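Long-range contact in ribosome-inactivating protein (Lychnis chalcedonica, PDB 2G5X), which belongs to the plant ribosome-inactivating proteins, a family named for the loss of ribosome function its members cause: residues 198-211 against 220-234. Numbering follows the deposited sequence. Where two conformers were deposited one is given.
Sequences LLENNWSKISEQYH and QFTEEEMKLGLLLYN
Ser207 OG accepts two hydrogen bonds. Leu232 N donates to Ser207 OG at 2.7 Å, in a bent bond (137°), and water 1 also donates to it. The same water donates to Tyr233 O, so it joins helix 203-210 to the C-terminal tail. A second polar tie comes from the indole of the same helix. Trp203 NE1 donates to Leu230 O at 2.9 Å, with the oxygen lying almost in the indole plane. With CG anti to the backbone N (chi1 -180°), the indole is brought across to the tail. Leu232 CB covers one face of its six-membered ring in a CH-pi contact, while Arg173 makes a cation-pi contact with the indole. Asn234 CB sits squarely over the His211 ring, 3.4 Å from its centroid. That ring is held by ND1, which donates to Ser207 O. Leu228 CD1 packs against Ile206 CG2 at 3.6 Å and against the Tyr210 ring. Nearer the start of both segments, Leu199 CD1 lies over one face of the Phe221 ring, 4.1 Å from the ring centroid. Glu225 OE1 forms a salt bridge with Arg195, on helix 193-201. The long C-terminal loop thus runs along two successive helices, 193-201 and 203-210, and backbone bonds tie it to Lys175 of helix 175-184 and to Pro35 and Thr37.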
ATOM      1  N   LEU A 198     -16.384   0.800  -2.662  1.00  9.66           N
ATOM      2  CA  LEU A 198     -17.038  -0.408  -3.169  1.00  9.28           C
ATOM      3  C   LEU A 198     -16.261  -0.956  -4.367  1.00  8.17           C
ATOM      4  O   LEU A 198     -16.158  -2.172  -4.556  1.00  7.74           O
ATOM      5  CB  LEU A 198     -18.482  -0.101  -3.578  1.00 12.32           C
ATOM      6  CG  LEU A 198     -19.332  -1.294  -4.026  1.00 13.91           C
ATOM      7  CD1 LEU A 198     -19.403  -2.331  -2.910  1.00 16.35           C
ATOM      8  CD2 LEU A 198     -20.729  -0.810  -4.392  1.00 17.09           C
ATOM      9  N   LEU A 199     -15.722  -0.052  -5.181  1.00  7.42           N
ATOM     10  CA  LEU A 199     -14.932  -0.454  -6.339  1.00  7.44           C
ATOM     11  C   LEU A 199     -13.733  -1.268  -5.851  1.00  7.08           C
ATOM     12  O   LEU A 199     -13.439  -2.344  -6.379  1.00  7.37           O
ATOM     13  CB  LEU A 199     -14.444   0.784  -7.097  1.00  7.38           C
ATOM     14  CG  LEU A 199     -13.433   0.560  -8.223  1.00  7.38           C
ATOM     15  CD1 LEU A 199     -14.028  -0.342  -9.309  1.00  7.38           C
ATOM     16  CD2 LEU A 199     -13.042   1.907  -8.807  1.00  8.64           C
ATOM     17  N   GLU A 200     -13.045  -0.739  -4.842  1.00  7.87           N
ATOM     18  CA  GLU A 200     -11.884  -1.406  -4.261  1.00  7.14           C
ATOM     19  C   GLU A 200     -12.245  -2.798  -3.751  1.00  6.78           C
ATOM     20  O   GLU A 200     -11.487  -3.749  -3.930  1.00  6.53           O
ATOM     21  CB  GLU A 200     -11.314  -0.572  -3.107  1.00  7.78           C
ATOM     22  CG  GLU A 200     -10.600   0.700  -3.551  1.00  7.15           C
ATOM     23  CD  GLU A 200     -10.209   1.603  -2.389  1.00  7.77           C
ATOM     24  OE1 GLU A 200      -9.488   2.594  -2.625  1.00  7.87           O
ATOM     25  OE2 GLU A 200     -10.622   1.327  -1.245  1.00  8.32           O
ATOM     26  N   ASN A 201     -13.401  -2.916  -3.109  1.00  6.69           N
ATOM     27  CA  ASN A 201     -13.831  -4.207  -2.582  1.00  7.68           C
ATOM     28  C   ASN A 201     -14.020  -5.259  -3.672  1.00  7.42           C
ATOM     29  O   ASN A 201     -13.902  -6.457  -3.408  1.00  8.28           O
ATOM     30  CB  ASN A 201     -15.140  -4.064  -1.801  1.00  8.60           C
ATOM     31  CG  ASN A 201     -14.974  -3.269  -0.521  1.00 11.53           C
ATOM     32  OD1 ASN A 201     -13.859  -3.059  -0.046  1.00 13.03           O
ATOM     33  ND2 ASN A 201     -16.090  -2.840   0.055  1.00 11.51           N
ATOM     34  N   ASN A 202     -14.303  -4.807  -4.894  1.00  7.64           N
ATOM     35  CA  ASN A 202     -14.534  -5.711  -6.021  1.00  8.78           C
ATOM     36  C   ASN A 202     -13.306  -6.025  -6.883  1.00  7.98           C
ATOM     37  O   ASN A 202     -13.448  -6.434  -8.037  1.00  6.71           O
ATOM     38  CB  ASN A 202     -15.641  -5.148  -6.925  1.00  9.71           C
ATOM     39  CG  ASN A 202     -17.034  -5.381  -6.364  1.00 13.72           C
ATOM     40  OD1 ASN A 202     -17.544  -4.592  -5.563  1.00 13.22           O
ATOM     41  ND2 ASN A 202     -17.654  -6.477  -6.781  1.00 12.96           N
ATOM     42  N   TRP A 203     -12.109  -5.851  -6.333  1.00  6.21           N
ATOM     43  CA  TRP A 203     -10.892  -6.126  -7.096  1.00  6.70           C
ATOM     44  C   TRP A 203     -10.865  -7.555  -7.643  1.00  6.45           C
ATOM     45  O   TRP A 203     -10.552  -7.772  -8.814  1.00  7.16           O
ATOM     46  CB  TRP A 203      -9.650  -5.872  -6.227  1.00  6.87           C
ATOM     47  CG  TRP A 203      -8.342  -6.126  -6.932  1.00  7.63           C
ATOM     48  CD1 TRP A 203      -8.016  -5.774  -8.213  1.00  8.24           C
ATOM     49  CD2 TRP A 203      -7.176  -6.750  -6.380  1.00  9.46           C
ATOM     50  NE1 TRP A 203      -6.720  -6.139  -8.492  1.00  8.31           N
ATOM     51  CE2 TRP A 203      -6.181  -6.738  -7.384  1.00  8.74           C
ATOM     52  CE3 TRP A 203      -6.873  -7.314  -5.132  1.00 10.55           C
ATOM     53  CZ2 TRP A 203      -4.904  -7.272  -7.179  1.00  8.91           C
ATOM     54  CZ3 TRP A 203      -5.601  -7.845  -4.928  1.00  8.99           C
ATOM     55  CH2 TRP A 203      -4.634  -7.818  -5.949  1.00 10.37           C
ATOM     56  N   SER A 204     -11.203  -8.528  -6.803  1.00  7.49           N
ATOM     57  CA  SER A 204     -11.198  -9.928  -7.224  1.00  7.60           C
ATOM     58  C   SER A 204     -12.224 -10.241  -8.314  1.00  6.78           C
ATOM     59  O   SER A 204     -11.913 -10.929  -9.291  1.00  7.85           O
ATOM     60  CB  SER A 204     -11.442 -10.842  -6.017  1.00  9.27           C
ATOM     61  OG  SER A 204     -11.464 -12.205  -6.412  1.00 11.76           O
ATOM     62  N   LYS A 205     -13.445  -9.738  -8.156  1.00  8.36           N
ATOM     63  CA  LYS A 205     -14.490 -10.000  -9.141  1.00  9.58           C
ATOM     64  C   LYS A 205     -14.182  -9.409 -10.512  1.00  9.69           C
ATOM     65  O   LYS A 205     -14.500 -10.011 -11.538  1.00 10.98           O
ATOM     66  CB  LYS A 205     -15.841  -9.495  -8.629  1.00 11.50           C
ATOM     67  CG  LYS A 205     -16.386 -10.334  -7.476  1.00 14.53           C
ATOM     68  CD  LYS A 205     -17.736  -9.841  -6.998  1.00 19.49           C
ATOM     69  CE  LYS A 205     -18.258 -10.711  -5.861  1.00 21.63           C
ATOM     70  NZ  LYS A 205     -18.437 -12.127  -6.289  1.00 24.40           N
ATOM     71  N   ILE A 206     -13.560  -8.236 -10.530  1.00  6.72           N
ATOM     72  CA  ILE A 206     -13.201  -7.591 -11.787  1.00  7.87           C
ATOM     73  C   ILE A 206     -12.026  -8.349 -12.396  1.00  7.99           C
ATOM     74  O   ILE A 206     -11.998  -8.609 -13.601  1.00  8.73           O
ATOM     75  CB  ILE A 206     -12.811  -6.116 -11.560  1.00  7.67           C
ATOM     76  CG1 ILE A 206     -14.036  -5.336 -11.072  1.00  6.79           C
ATOM     77  CG2 ILE A 206     -12.261  -5.507 -12.852  1.00  9.27           C
ATOM     78  CD1 ILE A 206     -13.718  -3.945 -10.540  1.00  8.00           C
ATOM     79  N   SER A 207     -11.063  -8.711 -11.556  1.00  7.76           N
ATOM     80  CA  SER A 207      -9.896  -9.454 -12.021  1.00  7.51           C
ATOM     81  C   SER A 207     -10.324 -10.744 -12.714  1.00  8.66           C
ATOM     82  O   SER A 207      -9.780 -11.104 -13.754  1.00  7.93           O
ATOM     83  CB  SER A 207      -8.968  -9.797 -10.853  0.50  7.86           C
ATOM     84  OG  SER A 207      -7.736 -10.332 -11.306  0.50  8.89           O
ATOM     85  N   GLU A 208     -11.298 -11.438 -12.131  1.00 10.35           N
ATOM     86  CA  GLU A 208     -11.787 -12.694 -12.700  1.00 12.37           C
ATOM     87  C   GLU A 208     -12.197 -12.545 -14.160  1.00 11.74           C
ATOM     88  O   GLU A 208     -11.876 -13.396 -14.995  1.00 11.50           O
ATOM     89  CB  GLU A 208     -12.984 -13.218 -11.902  1.00 15.99           C
ATOM     90  CG  GLU A 208     -12.653 -13.705 -10.507  1.00 23.93           C
ATOM     91  CD  GLU A 208     -13.866 -14.260  -9.774  1.00 26.86           C
ATOM     92  OE1 GLU A 208     -13.705 -14.713  -8.620  1.00 29.53           O
ATOM     93  OE2 GLU A 208     -14.976 -14.246 -10.351  1.00 28.62           O
ATOM     94  N   GLN A 209     -12.910 -11.467 -14.461  1.00  9.70           N
ATOM     95  CA  GLN A 209     -13.374 -11.228 -15.818  1.00 11.86           C
ATOM     96  C   GLN A 209     -12.241 -10.928 -16.788  1.00 11.41           C
ATOM     97  O   GLN A 209     -12.295 -11.341 -17.948  1.00  9.47           O
ATOM     98  CB  GLN A 209     -14.401 -10.093 -15.830  1.00 15.17           C
ATOM     99  CG  GLN A 209     -15.675 -10.445 -15.083  1.00 19.77           C
ATOM    100  CD  GLN A 209     -16.238 -11.784 -15.515  1.00 23.11           C
ATOM    101  OE1 GLN A 209     -16.528 -11.997 -16.692  1.00 26.57           O
ATOM    102  NE2 GLN A 209     -16.389 -12.700 -14.563  1.00 25.50           N
ATOM    103  N   TYR A 210     -11.220 -10.213 -16.321  1.00 10.51           N
ATOM    104  CA  TYR A 210     -10.086  -9.891 -17.176  1.00 10.67           C
ATOM    105  C   TYR A 210      -9.380 -11.149 -17.669  1.00 10.13           C
ATOM    106  O   TYR A 210      -8.753 -11.140 -18.726  1.00 10.95           O
ATOM    107  CB  TYR A 210      -9.092  -8.986 -16.440  1.00 10.21           C
ATOM    108  CG  TYR A 210      -9.247  -7.524 -16.792  1.00 12.52           C
ATOM    109  CD1 TYR A 210      -8.884  -7.050 -18.053  1.00 13.84           C
ATOM    110  CD2 TYR A 210      -9.782  -6.617 -15.878  1.00 11.96           C
ATOM    111  CE1 TYR A 210      -9.050  -5.706 -18.396  1.00 15.32           C
ATOM    112  CE2 TYR A 210      -9.954  -5.276 -16.210  1.00 15.28           C
ATOM    113  CZ  TYR A 210      -9.586  -4.827 -17.469  1.00 15.44           C
ATOM    114  OH  TYR A 210      -9.759  -3.504 -17.801  1.00 17.59           O
ATOM    115  N   HIS A 211      -9.479 -12.235 -16.910  1.00  9.48           N
ATOM    116  CA  HIS A 211      -8.851 -13.477 -17.335  1.00 10.99           C
ATOM    117  C   HIS A 211      -9.652 -14.119 -18.471  1.00 11.59           C
ATOM    118  O   HIS A 211      -9.155 -15.005 -19.169  1.00 13.52           O
ATOM    119  CB  HIS A 211      -8.730 -14.461 -16.164  1.00  9.86           C
ATOM    120  CG  HIS A 211      -7.545 -14.213 -15.279  1.00  9.29           C
ATOM    121  ND1 HIS A 211      -7.595 -13.394 -14.171  1.00 10.97           N
ATOM    122  CD2 HIS A 211      -6.278 -14.691 -15.335  1.00  8.28           C
ATOM    123  CE1 HIS A 211      -6.412 -13.383 -13.580  1.00  8.19           C
ATOM    124  NE2 HIS A 211      -5.595 -14.162 -14.267  1.00 12.96           N
ATOM    125  N   GLN A 220     -21.768  -3.217 -13.184  1.00 16.94           N
ATOM    126  CA  GLN A 220     -21.981  -2.539 -11.915  1.00 16.08           C
ATOM    127  C   GLN A 220     -21.086  -1.300 -11.913  1.00 14.06           C
ATOM    128  O   GLN A 220     -21.434  -0.262 -11.354  1.00 13.43           O
ATOM    129  CB  GLN A 220     -21.617  -3.471 -10.757  1.00 18.19           C
ATOM    130  CG  GLN A 220     -21.521  -2.793  -9.403  1.00 21.16           C
ATOM    131  CD  GLN A 220     -21.312  -3.789  -8.276  1.00 22.48           C
ATOM    132  OE1 GLN A 220     -21.675  -3.529  -7.127  1.00 24.91           O
ATOM    133  NE2 GLN A 220     -20.735  -4.940  -8.601  1.00 24.51           N
ATOM    134  N   PHE A 221     -19.926  -1.423 -12.550  1.00 12.77           N
ATOM    135  CA  PHE A 221     -18.987  -0.316 -12.657  1.00 11.86           C
ATOM    136  C   PHE A 221     -18.726  -0.036 -14.132  1.00 11.68           C
ATOM    137  O   PHE A 221     -18.985  -0.883 -14.988  1.00 10.60           O
ATOM    138  CB  PHE A 221     -17.673  -0.646 -11.941  1.00 12.04           C
ATOM    139  CG  PHE A 221     -17.838  -0.910 -10.469  1.00 12.57           C
ATOM    140  CD1 PHE A 221     -18.035  -2.205  -9.997  1.00 16.95           C
ATOM    141  CD2 PHE A 221     -17.833   0.140  -9.558  1.00 14.99           C
ATOM    142  CE1 PHE A 221     -18.226  -2.447  -8.636  1.00 16.08           C
ATOM    143  CE2 PHE A 221     -18.025  -0.094  -8.196  1.00 16.19           C
ATOM    144  CZ  PHE A 221     -18.222  -1.390  -7.736  1.00 16.05           C
ATOM    145  N   THR A 222     -18.224   1.156 -14.427  1.00  9.97           N
ATOM    146  CA  THR A 222     -17.940   1.534 -15.806  1.00  9.58           C
ATOM    147  C   THR A 222     -16.667   0.860 -16.293  1.00 10.42           C
ATOM    148  O   THR A 222     -15.891   0.324 -15.502  1.00  9.03           O
ATOM    149  CB  THR A 222     -17.753   3.057 -15.944  1.00  8.86           C
ATOM    150  OG1 THR A 222     -16.541   3.449 -15.288  1.00  8.81           O
ATOM    151  CG2 THR A 222     -18.920   3.799 -15.323  1.00 10.12           C
ATOM    152  N   GLU A 223     -16.450   0.892 -17.604  1.00 11.14           N
ATOM    153  CA  GLU A 223     -15.257   0.289 -18.176  1.00 13.16           C
ATOM    154  C   GLU A 223     -14.000   0.975 -17.634  1.00 12.46           C
ATOM    155  O   GLU A 223     -12.979   0.325 -17.406  1.00 11.76           O
ATOM    156  CB  GLU A 223     -15.303   0.380 -19.701  1.00 16.04           C
ATOM    157  CG  GLU A 223     -14.127  -0.280 -20.396  1.00 21.95           C
ATOM    158  CD  GLU A 223     -14.334  -0.414 -21.891  1.00 25.54           C
ATOM    159  OE1 GLU A 223     -13.378  -0.822 -22.587  1.00 29.63           O
ATOM    160  OE2 GLU A 223     -15.451  -0.117 -22.370  1.00 28.63           O
ATOM    161  N   GLU A 224     -14.082   2.284 -17.414  1.00 11.10           N
ATOM    162  CA  GLU A 224     -12.941   3.037 -16.893  1.00 11.69           C
ATOM    163  C   GLU A 224     -12.659   2.706 -15.428  1.00  9.86           C
ATOM    164  O   GLU A 224     -11.503   2.588 -15.020  1.00  9.85           O
ATOM    165  CB  GLU A 224     -13.179   4.544 -17.049  1.00 12.46           C
ATOM    166  CG  GLU A 224     -13.238   5.010 -18.497  1.00 16.92           C
ATOM    167  CD  GLU A 224     -14.562   4.690 -19.168  1.00 18.57           C
ATOM    168  OE1 GLU A 224     -14.582   4.559 -20.409  1.00 22.16           O
ATOM    169  OE2 GLU A 224     -15.584   4.584 -18.459  1.00 20.25           O
ATOM    170  N   GLU A 225     -13.714   2.559 -14.636  1.00 10.53           N
ATOM    171  CA  GLU A 225     -13.547   2.219 -13.229  1.00  8.97           C
ATOM    172  C   GLU A 225     -12.910   0.839 -13.093  1.00  9.00           C
ATOM    173  O   GLU A 225     -12.139   0.588 -12.162  1.00  8.76           O
ATOM    174  CB  GLU A 225     -14.900   2.230 -12.512  1.00 11.08           C
ATOM    175  CG  GLU A 225     -15.350   3.607 -12.065  1.00 10.71           C
ATOM    176  CD  GLU A 225     -16.787   3.625 -11.576  1.00 11.81           C
ATOM    177  OE1 GLU A 225     -17.152   4.581 -10.861  1.00 11.83           O
ATOM    178  OE2 GLU A 225     -17.554   2.696 -11.916  1.00  9.64           O
ATOM    179  N   MET A 226     -13.218  -0.044 -14.041  1.00  8.90           N
ATOM    180  CA  MET A 226     -12.700  -1.408 -14.022  1.00 10.23           C
ATOM    181  C   MET A 226     -11.317  -1.598 -14.641  1.00 10.09           C
ATOM    182  O   MET A 226     -10.785  -2.708 -14.627  1.00 11.04           O
ATOM    183  CB  MET A 226     -13.692  -2.356 -14.708  1.00 10.79           C
ATOM    184  CG  MET A 226     -15.032  -2.476 -13.995  1.00 11.21           C
ATOM    185  SD  MET A 226     -16.059  -3.808 -14.661  1.00 17.43           S
ATOM    186  CE  MET A 226     -16.690  -3.028 -16.142  1.00 16.39           C
ATOM    187  N   LYS A 227     -10.733  -0.532 -15.178  1.00  9.46           N
ATOM    188  CA  LYS A 227      -9.410  -0.621 -15.795  1.00  9.25           C
ATOM    189  C   LYS A 227      -8.360  -0.924 -14.723  1.00  9.59           C
ATOM    190  O   LYS A 227      -7.894  -0.025 -14.018  1.00  8.50           O
ATOM    191  CB  LYS A 227      -9.067   0.696 -16.499  1.00 13.04           C
ATOM    192  CG  LYS A 227      -8.195   0.546 -17.737  1.00 18.44           C
ATOM    193  CD  LYS A 227      -9.047   0.350 -18.986  1.00 24.25           C
ATOM    194  CE  LYS A 227      -8.201  -0.068 -20.180  1.00 26.36           C
ATOM    195  NZ  LYS A 227      -9.021  -0.250 -21.410  1.00 29.88           N
ATOM    196  N   LEU A 228      -7.975  -2.189 -14.605  1.00  8.69           N
ATOM    197  CA  LEU A 228      -7.005  -2.581 -13.586  1.00  7.24           C
ATOM    198  C   LEU A 228      -5.541  -2.385 -13.967  1.00  7.11           C
ATOM    199  O   LEU A 228      -5.167  -2.498 -15.136  1.00  7.69           O
ATOM    200  CB  LEU A 228      -7.236  -4.041 -13.188  1.00  7.01           C
ATOM    201  CG  LEU A 228      -8.648  -4.357 -12.694  1.00  6.46           C
ATOM    202  CD1 LEU A 228      -8.727  -5.815 -12.286  1.00  8.13           C
ATOM    203  CD2 LEU A 228      -9.009  -3.455 -11.520  1.00  8.28           C
ATOM    204  N   GLY A 229      -4.725  -2.071 -12.962  1.00  7.06           N
ATOM    205  CA  GLY A 229      -3.299  -1.889 -13.166  1.00  6.17           C
ATOM    206  C   GLY A 229      -2.540  -3.114 -12.682  1.00  7.44           C
ATOM    207  O   GLY A 229      -1.353  -3.277 -12.962  1.00  7.31           O
ATOM    208  N   LEU A 230      -3.236  -3.976 -11.945  1.00  7.41           N
ATOM    209  CA  LEU A 230      -2.662  -5.209 -11.414  1.00  6.73           C
ATOM    210  C   LEU A 230      -3.803  -6.206 -11.266  1.00  7.42           C
ATOM    211  O   LEU A 230      -4.853  -5.873 -10.715  1.00  7.69           O
ATOM    212  CB  LEU A 230      -2.017  -4.957 -10.039  1.00  7.85           C
ATOM    213  CG  LEU A 230      -1.464  -6.179  -9.289  1.00  6.64           C
ATOM    214  CD1 LEU A 230      -0.252  -6.736 -10.030  1.00  8.96           C
ATOM    215  CD2 LEU A 230      -1.068  -5.788  -7.865  1.00  7.37           C
ATOM    216  N   LEU A 231      -3.612  -7.422 -11.765  1.00  7.29           N
ATOM    217  CA  LEU A 231      -4.653  -8.435 -11.657  1.00  7.71           C
ATOM    218  C   LEU A 231      -4.330  -9.422 -10.554  1.00  8.16           C
ATOM    219  O   LEU A 231      -3.168  -9.676 -10.251  1.00  7.55           O
ATOM    220  CB  LEU A 231      -4.805  -9.222 -12.967  1.00  8.02           C
ATOM    221  CG  LEU A 231      -5.176  -8.495 -14.261  1.00  8.20           C
ATOM    222  CD1 LEU A 231      -5.436  -9.528 -15.347  1.00 11.20           C
ATOM    223  CD2 LEU A 231      -6.413  -7.641 -14.052  1.00 11.67           C
ATOM    224  N   LEU A 232      -5.376  -9.967  -9.949  1.00  8.86           N
ATOM    225  CA  LEU A 232      -5.212 -10.975  -8.918  1.00  9.41           C
ATOM    226  C   LEU A 232      -5.155 -12.299  -9.683  1.00  9.15           C
ATOM    227  O   LEU A 232      -5.694 -12.409 -10.787  1.00  9.32           O
ATOM    228  CB  LEU A 232      -6.422 -10.967  -7.979  1.00 10.28           C
ATOM    229  CG  LEU A 232      -6.466 -11.981  -6.831  1.00 11.92           C
ATOM    230  CD1 LEU A 232      -5.447 -11.597  -5.770  1.00 10.71           C
ATOM    231  CD2 LEU A 232      -7.865 -12.014  -6.229  1.00 12.32           C
ATOM    232  N   TYR A 233      -4.484 -13.293  -9.116  1.00  8.90           N
ATOM    233  CA  TYR A 233      -4.404 -14.604  -9.746  1.00  9.43           C
ATOM    234  C   TYR A 233      -5.840 -15.108  -9.929  1.00 11.82           C
ATOM    235  O   TYR A 233      -6.760 -14.609  -9.280  1.00  9.88           O
ATOM    236  CB  TYR A 233      -3.624 -15.553  -8.835  1.00 10.38           C
ATOM    237  CG  TYR A 233      -4.158 -15.583  -7.422  1.00 10.23           C
ATOM    238  CD1 TYR A 233      -5.272 -16.353  -7.093  1.00 12.28           C
ATOM    239  CD2 TYR A 233      -3.573 -14.808  -6.419  1.00 11.12           C
ATOM    240  CE1 TYR A 233      -5.797 -16.350  -5.801  1.00 12.00           C
ATOM    241  CE2 TYR A 233      -4.089 -14.798  -5.124  1.00  9.93           C
ATOM    242  CZ  TYR A 233      -5.200 -15.571  -4.825  1.00 14.17           C
ATOM    243  OH  TYR A 233      -5.717 -15.562  -3.551  1.00 15.31           O
ATOM    244  N   ASN A 234      -6.037 -16.084 -10.810  1.00 12.67           N
ATOM    245  CA  ASN A 234      -7.379 -16.618 -11.022  1.00 16.33           C
ATOM    246  C   ASN A 234      -7.415 -18.105 -10.682  1.00 17.59           C
ATOM    247  O   ASN A 234      -6.445 -18.577 -10.048  1.00 18.34           O
ATOM    248  CB  ASN A 234      -7.835 -16.381 -12.469  1.00 16.80           C
ATOM    249  CG  ASN A 234      -7.304 -17.421 -13.435  1.00 19.04           C
ATOM    250  OD1 ASN A 234      -6.152 -17.841 -13.347  1.00 19.39           O
ATOM    251  ND2 ASN A 234      -8.145 -17.829 -14.382  1.00 19.97           N
ATOM    252  OXT ASN A 234      -8.411 -18.773 -11.032  1.00 18.01           O
TER
HETATM  253  O   HOH W   1      -8.569 -13.077 -10.644  1.00 20.60           O
HETATM  254  O   HOH W   2     -12.432  -2.194 -18.136  1.00 19.25           O